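PDB 3M4X: NOL1/NOP2/sun family protein from Enterococcus faecium, which probably transfers a methyl group from S-adenosylmethionine to a cytosine of 16S ribosomal RNA, as related RsmF-type enzymes do. Local coordinates for residues E91-V97 against Q291-V297; F237-E243 against R284-H288; Q264-S268 against H288-G292. Residue numbers count along the deposited sequence, not the author numbering.

Contact 1. Residues E91-V97 against Q291-V297; sequences EPSAMIV and QGEGHFV
Residues 91-97 descend from an extended Glu-91 (phi/psi -70/142) into helical conformation from Pro-92 onward; 291-297 is a glycine-rich loop that straightens into a strand by Phe-296. Their backbones are closest at Ser-93 and Gly-292 (CA-CA 4.6 Å) and diverge to 6.4 Å between the CA atoms of Val-97 and Val-297. Gly-292 (97/-179) must be glycine: a CB would strike Ser-93 CB and its own preceding carbonyl.

The polar bonds centre on Ser-93 (chi1 p). Its OG accepts from His-295 ND1 at 3.2 Å and, weakly, from Gly-294 N at 3.3 Å, and gives its proton to Glu-91 OE2 at a very short 2.4 Å. Glu-293 turns its carboxylate away, to Arg-192.

The His-295 ring also serves as a surface: Ala-94 CA sits over its face in a CH-pi contact, 3.9 Å from the centroid, where a small residue fits.

Beyond it, contacts are apolar. Val-297 CG2 meets Ile-96 CG2 at 3.5 Å and Val-97 CG2 at 3.6 Å, branched side chains filling the gap between helix and strand. Strand 295-302, antiparallel beside 228-234, is the reversed strand of the Rossmann-like class I methyltransferase sheet, and helix 95-101 packs on it.

Contact 2. Residues F237-E243 against R284-H288; sequences FAPEENE and RIWPH
The segment 237-243 links strand 228-234 to helix 243-252, and Arg-284 reaches into it from strand 283-285. The two backbones stay apart, with Phe-237 CA and Trp-286 CA nearest at 8.2 Å, so long side chains span the gap.

Phe-237 (chi1 m) accepts at its carbonyl O two hydrogen bonds from one guanidinium, 3.0 Å from Arg-284 NH1 and 2.9 Å from Arg-284 NH2. Its ring swings toward residues 285-287: CZ touches Pro-287 CG and CD2 touches Trp-286 CZ3, both at 3.6 Å. The Phe-237 and Trp-286 rings are nearly parallel (2°) but slid apart, their centroids (indole six-membered ring) separated by 5.2 Å. Phe-27, of helix 24-33, meets both edge-to-face.

From Ala-238 the backbone coils in tight turns, Glu-241 N bonding Ala-238 O at 3.1 Å and Asn-242 N bonding Pro-239 O at 3.0 Å; Pro-239, with phi fixed near -53°, suits such a start. Asn-242, at the N-cap position, lays OD1 over one guanidinium face, 3.5 Å from Arg-284 NH2, without bonding it.

Glu-243 (chi1 m, chi2 p), the first helical residue, adds a two-pronged salt bridge: OE2 to Arg-284 NE at 2.7 Å and OE1 to Arg-284 NH2 at 2.8 Å. Arginine suits this place because its planar group can serve a carboxylate and a carbonyl in one plane, with chi2 and chi3 both t for reach. The arrangement ties the loop after the fifth strand of a class I methyltransferase domain, which in RNA cytosine-5 methyltransferases follows a Thr-Cys motif, to strand 283-285, partner of 295-302, the fifth strand's antiparallel neighbour.

Contact 3. Residues Q264-S268 against H288-G292; sequences QSVSS and HKDQG
Asp-290 lays its carboxylate across the backbone of Val-266 and the hydroxyl of Ser-267. OD1 comes within 3.9 Å of Val-266 CA, while OD2 accepts a hydrogen bond of 3.0 Å from Ser-267 OG. The same OD2 has its strongest partner in Trp-286 N, so this oxygen joins the Ser-267 hydroxyl to the backbone NH of Trp-286. A short acid fits here: with chi1 m the carboxylate already reaches both donors, and serine offers a compact hydroxyl, also chi1 m, aimed at it.

The backbones are nearest where Val-266 CA lies 6.5 Å from Asp-290 CA. Residues 264-268 run extended, with 267-268 a short strand, whereas 288-292 is an irregular loop that bends at Lys-289 (phi/psi -126/-48) and opens again at Asp-290 (-112/-178). Lys-289, an exposed residue, stretches with chi2, chi3 and chi4 all t, and its aliphatic CD passes 3.3 Å from Ser-267 OG. Val-266 takes a lesser part, turning its CB sideways.

Tyr-66, in the N-terminal RsmF-type domain, lies against Gln-264, Val-266 and Asp-290, and its hydroxyl bonds Gln-291 O. With only 172 Å² buried, this is a light surface contact. It joins the loop between antiparallel strands 283-285 and 295-302 to strand 267-268, which pairs with 283-285: one side-chain bond tying a hairpin's connection to the adjacent antiparallel strand.

How the contacts relate
All three contacts reach one sheet, along the antiparallel strands 267-268, 283-285 and 295-302. Contacts 1 and 2 are buried, contact 3 lies at the surface. Contact 1 brings a helix onto strand 295-302 and mixes a serine-histidine bond with aliphatic packing; contact 2 is held by charge and aromatic rings. Contact 3 relies on a single serine-aspartate bond, in keeping with its exposure. They are joined by the sheet itself: His-295 O lies 2.9 Å from Ile-285 N, and Ser-267 O 2.9 Å from Arg-284 N, both probable hydrogen bonds. Contacts 1 and 3 share Gln-291 and Gly-292, while contacts 2 and 3 share His-288.

Contact 1. Residues E91-V97 against Q291-V297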
loop_
_atom_site.group_PDB
_atom_site.type_symbol
_atom_site.label_atom_id
_atom_site.label_comp_id
_atom_site.label_asym_id
_atom_site.label_seq_id
_atom_site.Cartn_x
_atom_site.Cartn_y
_atom_site.Cartn_z
ATOM N N GLU A 91 -8.267 -8.109 0.604
ATOM C CA GLU A 91 -9.654 -8.550 0.710
ATOM C C GLU A 91 -10.559 -7.524 0.037
ATOM O O GLU A 91 -10.294 -6.330 0.095
ATOM C CB GLU A 91 -10.046 -8.819 2.161
ATOM C CG GLU A 91 -10.629 -7.643 2.897
ATOM C CD GLU A 91 -12.144 -7.623 2.865
ATOM O OE1 GLU A 91 -12.772 -8.498 2.218
ATOM O OE2 GLU A 91 -12.703 -6.717 3.502
ATOM N N PRO A 92 -11.598 -7.999 -0.659
ATOM C CA PRO A 92 -12.461 -7.182 -1.522
ATOM C C PRO A 92 -13.049 -5.900 -0.938
ATOM O O PRO A 92 -13.041 -4.885 -1.640
ATOM C CB PRO A 92 -13.554 -8.165 -1.937
ATOM C CG PRO A 92 -12.799 -9.449 -2.042
ATOM C CD PRO A 92 -11.809 -9.438 -0.902
ATOM N N SER A 93 -13.546 -5.912 0.290
ATOM C CA SER A 93 -14.099 -4.676 0.829
ATOM C C SER A 93 -13.002 -3.689 1.228
ATOM O O SER A 93 -13.199 -2.476 1.179
ATOM C CB SER A 93 -15.086 -4.935 1.980
ATOM O OG SER A 93 -14.432 -5.142 3.216
ATOM N N ALA A 94 -11.849 -4.210 1.618
ATOM C CA ALA A 94 -10.715 -3.352 1.964
ATOM C C ALA A 94 -10.285 -2.485 0.768
ATOM O O ALA A 94 -9.790 -1.370 0.936
ATOM C CB ALA A 94 -9.548 -4.190 2.476
HETATM N N MSE A 95 -10.497 -2.993 -0.442
HETATM C CA MSE A 95 -10.120 -2.248 -1.644
HETATM C C MSE A 95 -10.890 -0.941 -1.775
HETATM O O MSE A 95 -10.490 -0.049 -2.528
HETATM C CB MSE A 95 -10.350 -3.082 -2.893
HETATM C CG MSE A 95 -9.532 -4.358 -2.967
HETATM SE SE MSE A 95 -9.883 -5.202 -4.702
HETATM C CE MSE A 95 -8.994 -6.918 -4.392
ATOM N N ILE A 96 -12.005 -0.834 -1.059
ATOM C CA ILE A 96 -12.856 0.347 -1.172
ATOM C C ILE A 96 -12.109 1.585 -0.690
ATOM O O ILE A 96 -12.329 2.688 -1.176
ATOM C CB ILE A 96 -14.165 0.197 -0.361
ATOM C CG1 ILE A 96 -15.175 1.266 -0.773
ATOM C CG2 ILE A 96 -13.893 0.293 1.141
ATOM C CD1 ILE A 96 -15.493 1.258 -2.228
ATOM N N VAL A 97 -11.212 1.386 0.264
ATOM C CA VAL A 97 -10.544 2.500 0.911
ATOM C C VAL A 97 -9.622 3.213 -0.072
ATOM O O VAL A 97 -9.728 4.427 -0.265
ATOM C CB VAL A 97 -9.769 2.007 2.143
ATOM C CG1 VAL A 97 -9.001 3.133 2.771
ATOM C CG2 VAL A 97 -10.738 1.386 3.136
ATOM N N GLN A 291 -20.776 -6.934 -1.047
ATOM C CA GLN A 291 -19.661 -7.847 -1.224
ATOM C C GLN A 291 -18.568 -7.533 -0.210
ATOM O O GLN A 291 -18.352 -6.374 0.132
ATOM C CB GLN A 291 -19.128 -7.755 -2.652
ATOM C CG GLN A 291 -20.051 -8.415 -3.641
ATOM C CD GLN A 291 -20.505 -9.771 -3.137
ATOM O OE1 GLN A 291 -19.700 -10.549 -2.614
ATOM N NE2 GLN A 291 -21.802 -10.058 -3.272
ATOM N N GLY A 292 -17.900 -8.563 0.292
ATOM C CA GLY A 292 -16.785 -8.356 1.195
ATOM C C GLY A 292 -17.105 -8.452 2.674
ATOM O O GLY A 292 -18.249 -8.666 3.075
ATOM N N GLU A 293 -16.075 -8.241 3.483
ATOM C CA GLU A 293 -16.114 -8.555 4.896
ATOM C C GLU A 293 -16.794 -7.516 5.787
ATOM O O GLU A 293 -17.475 -7.866 6.759
ATOM C CB GLU A 293 -14.697 -8.844 5.382
ATOM C CG GLU A 293 -14.146 -10.133 4.784
ATOM C CD GLU A 293 -15.069 -11.313 5.051
ATOM O OE1 GLU A 293 -15.572 -11.928 4.085
ATOM O OE2 GLU A 293 -15.311 -11.605 6.239
ATOM N N GLY A 294 -16.625 -6.245 5.458
ATOM C CA GLY A 294 -17.155 -5.195 6.301
ATOM C C GLY A 294 -16.169 -4.055 6.448
ATOM O O GLY A 294 -15.032 -4.239 6.883
ATOM N N HIS A 295 -16.618 -2.867 6.076
ATOM C CA HIS A 295 -15.784 -1.681 6.123
ATOM C C HIS A 295 -16.640 -0.433 6.264
ATOM O O HIS A 295 -17.818 -0.408 5.890
ATOM C CB HIS A 295 -14.915 -1.593 4.861
ATOM C CG HIS A 295 -13.457 -1.845 5.113
ATOM N ND1 HIS A 295 -12.899 -3.108 5.075
ATOM C CD2 HIS A 295 -12.445 -1.000 5.421
ATOM C CE1 HIS A 295 -11.609 -3.028 5.346
ATOM N NE2 HIS A 295 -11.307 -1.757 5.557
ATOM N N PHE A 296 -16.035 0.597 6.834
ATOM C CA PHE A 296 -16.600 1.931 6.835
ATOM C C PHE A 296 -15.570 2.861 6.193
ATOM O O PHE A 296 -14.389 2.774 6.508
ATOM C CB PHE A 296 -16.876 2.364 8.281
ATOM C CG PHE A 296 -17.374 3.763 8.411
ATOM C CD1 PHE A 296 -18.710 4.064 8.167
ATOM C CD2 PHE A 296 -16.516 4.783 8.814
ATOM C CE1 PHE A 296 -19.182 5.364 8.308
ATOM C CE2 PHE A 296 -16.977 6.086 8.958
ATOM C CZ PHE A 296 -18.307 6.374 8.704
ATOM N N VAL A 297 -16.009 3.730 5.287
ATOM C CA VAL A 297 -15.125 4.731 4.702
ATOM C C VAL A 297 -15.779 6.093 4.577
ATOM O O VAL A 297 -16.957 6.194 4.260
ATOM C CB VAL A 297 -14.619 4.345 3.291
ATOM C CG1 VAL A 297 -13.578 5.362 2.829
ATOM C CG2 VAL A 297 -13.999 2.994 3.322
#

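Contact 2. Residues F237-E243 against R284-H288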
loop_
_atom_site.group_PDB
_atom_site.type_symbol
_atom_site.label_atom_id
_atom_site.label_comp_id
_atom_site.label_asym_id
_atom_site.label_seq_id
_atom_site.Cartn_x
_atom_site.Cartn_y
_atom_site.Cartn_z
ATOM N N PHE A 237 -17.987 -2.318 12.546
ATOM C CA PHE A 237 -19.350 -1.862 12.288
ATOM C C PHE A 237 -19.812 -0.801 13.285
ATOM O O PHE A 237 -20.800 -0.102 13.045
ATOM C CB PHE A 237 -20.333 -3.052 12.320
ATOM C CG PHE A 237 -20.008 -4.135 11.332
ATOM C CD1 PHE A 237 -19.526 -5.368 11.761
ATOM C CD2 PHE A 237 -20.174 -3.923 9.973
ATOM C CE1 PHE A 237 -19.223 -6.371 10.849
ATOM C CE2 PHE A 237 -19.862 -4.915 9.052
ATOM C CZ PHE A 237 -19.390 -6.146 9.492
ATOM N N ALA A 238 -19.107 -0.679 14.405
ATOM C CA ALA A 238 -19.582 0.176 15.497
ATOM C C ALA A 238 -19.783 1.631 15.094
ATOM O O ALA A 238 -18.892 2.247 14.503
ATOM C CB ALA A 238 -18.657 0.076 16.705
ATOM N N PRO A 239 -20.970 2.179 15.402
ATOM C CA PRO A 239 -21.207 3.619 15.256
ATOM C C PRO A 239 -20.137 4.404 15.990
ATOM O O PRO A 239 -19.687 5.424 15.478
ATOM C CB PRO A 239 -22.562 3.825 15.949
ATOM C CG PRO A 239 -23.270 2.482 15.745
ATOM C CD PRO A 239 -22.179 1.450 15.845
ATOM N N GLU A 240 -19.735 3.936 17.170
ATOM C CA GLU A 240 -18.785 4.687 17.990
ATOM C C GLU A 240 -17.488 4.983 17.231
ATOM O O GLU A 240 -16.846 5.990 17.481
ATOM C CB GLU A 240 -18.493 3.971 19.313
ATOM C CG GLU A 240 -19.697 3.876 20.269
ATOM C CD GLU A 240 -20.652 2.737 19.902
ATOM O OE1 GLU A 240 -20.385 2.007 18.924
ATOM O OE2 GLU A 240 -21.673 2.569 20.595
ATOM N N GLU A 241 -17.133 4.117 16.285
ATOM C CA GLU A 241 -15.888 4.261 15.527
ATOM C C GLU A 241 -16.069 4.796 14.110
ATOM O O GLU A 241 -15.097 5.100 13.431
ATOM C CB GLU A 241 -15.145 2.931 15.479
ATOM C CG GLU A 241 -14.759 2.438 16.846
ATOM C CD GLU A 241 -14.367 0.998 16.834
ATOM O OE1 GLU A 241 -15.213 0.149 17.199
ATOM O OE2 GLU A 241 -13.215 0.714 16.447
ATOM N N ASN A 242 -17.318 4.910 13.679
ATOM C CA ASN A 242 -17.634 5.329 12.329
ATOM C C ASN A 242 -18.375 6.667 12.299
ATOM O O ASN A 242 -17.745 7.726 12.266
ATOM C CB ASN A 242 -18.449 4.242 11.622
ATOM C CG ASN A 242 -17.709 2.899 11.546
ATOM O OD1 ASN A 242 -18.321 1.851 11.320
ATOM N ND2 ASN A 242 -16.396 2.931 11.738
ATOM N N GLU A 243 -19.704 6.631 12.297
ATOM C CA GLU A 243 -20.483 7.874 12.229
ATOM C C GLU A 243 -20.168 8.850 13.366
ATOM O O GLU A 243 -20.267 10.062 13.185
ATOM C CB GLU A 243 -21.997 7.609 12.223
ATOM C CG GLU A 243 -22.548 6.960 10.967
ATOM C CD GLU A 243 -22.466 5.435 11.001
ATOM O OE1 GLU A 243 -21.863 4.896 11.951
ATOM O OE2 GLU A 243 -22.998 4.778 10.072
ATOM N N ARG A 284 -20.913 2.311 3.916
ATOM C CA ARG A 284 -20.854 1.104 4.721
ATOM C C ARG A 284 -20.872 -0.128 3.838
ATOM O O ARG A 284 -21.560 -0.178 2.823
ATOM C CB ARG A 284 -22.000 1.048 5.739
ATOM C CG ARG A 284 -21.668 1.736 7.060
ATOM C CD ARG A 284 -22.866 1.732 8.004
ATOM N NE ARG A 284 -22.541 2.273 9.320
ATOM C CZ ARG A 284 -22.025 1.564 10.326
ATOM N NH1 ARG A 284 -21.769 0.266 10.184
ATOM N NH2 ARG A 284 -21.762 2.160 11.481
ATOM N N ILE A 285 -20.105 -1.126 4.238
ATOM C CA ILE A 285 -20.158 -2.412 3.577
ATOM C C ILE A 285 -20.590 -3.452 4.607
ATOM O O ILE A 285 -19.899 -3.683 5.599
ATOM C CB ILE A 285 -18.801 -2.759 2.916
ATOM C CG1 ILE A 285 -18.523 -1.775 1.778
ATOM C CG2 ILE A 285 -18.810 -4.186 2.380
ATOM C CD1 ILE A 285 -17.186 -1.932 1.146
ATOM N N TRP A 286 -21.765 -4.032 4.385
ATOM C CA TRP A 286 -22.328 -5.038 5.282
ATOM C C TRP A 286 -22.211 -6.411 4.616
ATOM O O TRP A 286 -22.532 -6.556 3.436
ATOM C CB TRP A 286 -23.802 -4.750 5.562
ATOM C CG TRP A 286 -24.131 -3.485 6.356
ATOM C CD1 TRP A 286 -24.612 -2.303 5.858
ATOM C CD2 TRP A 286 -24.066 -3.318 7.784
ATOM N NE1 TRP A 286 -24.822 -1.406 6.881
ATOM C CE2 TRP A 286 -24.501 -2.005 8.072
ATOM C CE3 TRP A 286 -23.679 -4.146 8.842
ATOM C CZ2 TRP A 286 -24.550 -1.501 9.376
ATOM C CZ3 TRP A 286 -23.727 -3.644 10.135
ATOM C CH2 TRP A 286 -24.162 -2.334 10.392
ATOM N N PRO A 287 -21.754 -7.422 5.368
ATOM C CA PRO A 287 -21.500 -8.761 4.810
ATOM C C PRO A 287 -22.782 -9.453 4.326
ATOM O O PRO A 287 -22.747 -10.277 3.420
ATOM C CB PRO A 287 -20.906 -9.539 5.993
ATOM C CG PRO A 287 -20.626 -8.524 7.067
ATOM C CD PRO A 287 -21.519 -7.360 6.820
ATOM N N HIS A 288 -23.910 -9.129 4.937
ATOM C CA HIS A 288 -25.161 -9.765 4.553
ATOM C C HIS A 288 -25.813 -9.088 3.348
ATOM O O HIS A 288 -26.804 -9.582 2.814
ATOM C CB HIS A 288 -26.126 -9.788 5.739
ATOM C CG HIS A 288 -26.541 -8.428 6.214
ATOM N ND1 HIS A 288 -25.687 -7.580 6.890
ATOM C CD2 HIS A 288 -27.723 -7.778 6.121
ATOM C CE1 HIS A 288 -26.328 -6.464 7.189
ATOM N NE2 HIS A 288 -27.564 -6.558 6.735
#

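Contact 3. Residues Q264-S268 against H288-G292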
loop_
_atom_site.group_PDB
_atom_site.type_symbol
_atom_site.label_atom_id
_atom_site.label_comp_id
_atom_site.label_asym_id
_atom_site.label_seq_id
_atom_site.Cartn_x
_atom_site.Cartn_y
_atom_site.Cartn_z
ATOM N N GLN A 264 -20.209 0.635 -8.358
ATOM C CA GLN A 264 -20.820 -0.357 -7.489
ATOM C C GLN A 264 -21.657 0.313 -6.393
ATOM O O GLN A 264 -21.153 1.135 -5.625
ATOM C CB GLN A 264 -19.731 -1.239 -6.872
ATOM C CG GLN A 264 -20.255 -2.372 -6.005
ATOM C CD GLN A 264 -21.017 -3.415 -6.796
ATOM O OE1 GLN A 264 -20.894 -3.501 -8.021
ATOM N NE2 GLN A 264 -21.811 -4.222 -6.097
ATOM N N SER A 265 -22.940 -0.025 -6.325
ATOM C CA SER A 265 -23.784 0.505 -5.258
ATOM C C SER A 265 -23.405 -0.139 -3.935
ATOM O O SER A 265 -22.932 -1.279 -3.894
ATOM C CB SER A 265 -25.263 0.282 -5.556
ATOM O OG SER A 265 -25.770 1.326 -6.362
ATOM N N VAL A 266 -23.605 0.597 -2.852
ATOM C CA VAL A 266 -23.179 0.142 -1.542
ATOM C C VAL A 266 -24.109 0.700 -0.508
ATOM O O VAL A 266 -24.934 1.560 -0.809
ATOM C CB VAL A 266 -21.753 0.632 -1.209
ATOM C CG1 VAL A 266 -20.717 -0.308 -1.779
ATOM C CG2 VAL A 266 -21.542 2.062 -1.717
ATOM N N SER A 267 -23.973 0.210 0.718
ATOM C CA SER A 267 -24.688 0.782 1.849
ATOM C C SER A 267 -24.032 2.100 2.270
ATOM O O SER A 267 -22.920 2.428 1.843
ATOM C CB SER A 267 -24.713 -0.196 3.020
ATOM O OG SER A 267 -25.317 -1.419 2.639
ATOM N N SER A 268 -24.716 2.844 3.122
ATOM C CA SER A 268 -24.275 4.179 3.467
ATOM C C SER A 268 -24.217 4.344 4.975
ATOM O O SER A 268 -24.823 3.571 5.708
ATOM C CB SER A 268 -25.240 5.191 2.868
ATOM O OG SER A 268 -26.185 5.586 3.839
ATOM N N HIS A 288 -23.910 -9.129 4.937
ATOM C CA HIS A 288 -25.161 -9.765 4.553
ATOM C C HIS A 288 -25.813 -9.088 3.348
ATOM O O HIS A 288 -26.804 -9.582 2.814
ATOM C CB HIS A 288 -26.126 -9.788 5.739
ATOM C CG HIS A 288 -26.541 -8.428 6.214
ATOM N ND1 HIS A 288 -25.687 -7.580 6.890
ATOM C CD2 HIS A 288 -27.723 -7.778 6.121
ATOM C CE1 HIS A 288 -26.328 -6.464 7.189
ATOM N NE2 HIS A 288 -27.564 -6.558 6.735
ATOM N N LYS A 289 -25.227 -7.977 2.914
ATOM C CA LYS A 289 -25.874 -7.053 1.988
ATOM C C LYS A 289 -25.001 -6.806 0.768
ATOM O O LYS A 289 -25.466 -6.852 -0.369
ATOM C CB LYS A 289 -26.097 -5.704 2.685
ATOM C CG LYS A 289 -27.540 -5.259 2.809
ATOM C CD LYS A 289 -27.580 -3.802 3.239
ATOM C CE LYS A 289 -28.991 -3.224 3.290
ATOM N NZ LYS A 289 -28.943 -1.742 3.492
ATOM N N ASP A 290 -23.730 -6.513 1.033
ATOM C CA ASP A 290 -22.782 -6.110 0.008
ATOM C C ASP A 290 -21.732 -7.186 -0.162
ATOM O O ASP A 290 -21.777 -8.217 0.498
ATOM C CB ASP A 290 -22.088 -4.815 0.419
ATOM C CG ASP A 290 -23.061 -3.717 0.757
ATOM O OD1 ASP A 290 -23.905 -3.391 -0.100
ATOM O OD2 ASP A 290 -22.987 -3.185 1.884
ATOM N N GLN A 291 -20.776 -6.934 -1.047
ATOM C CA GLN A 291 -19.661 -7.847 -1.224
ATOM C C GLN A 291 -18.568 -7.533 -0.210
ATOM O O GLN A 291 -18.352 -6.374 0.132
ATOM C CB GLN A 291 -19.128 -7.755 -2.652
ATOM C CG GLN A 291 -20.051 -8.415 -3.641
ATOM C CD GLN A 291 -20.505 -9.771 -3.137
ATOM O OE1 GLN A 291 -19.700 -10.549 -2.614
ATOM N NE2 GLN A 291 -21.802 -10.058 -3.272
ATOM N N GLY A 292 -17.900 -8.563 0.292
ATOM C CA GLY A 292 -16.785 -8.356 1.195
ATOM C C GLY A 292 -17.105 -8.452 2.674
ATOM O O GLY A 292 -18.249 -8.666 3.075
#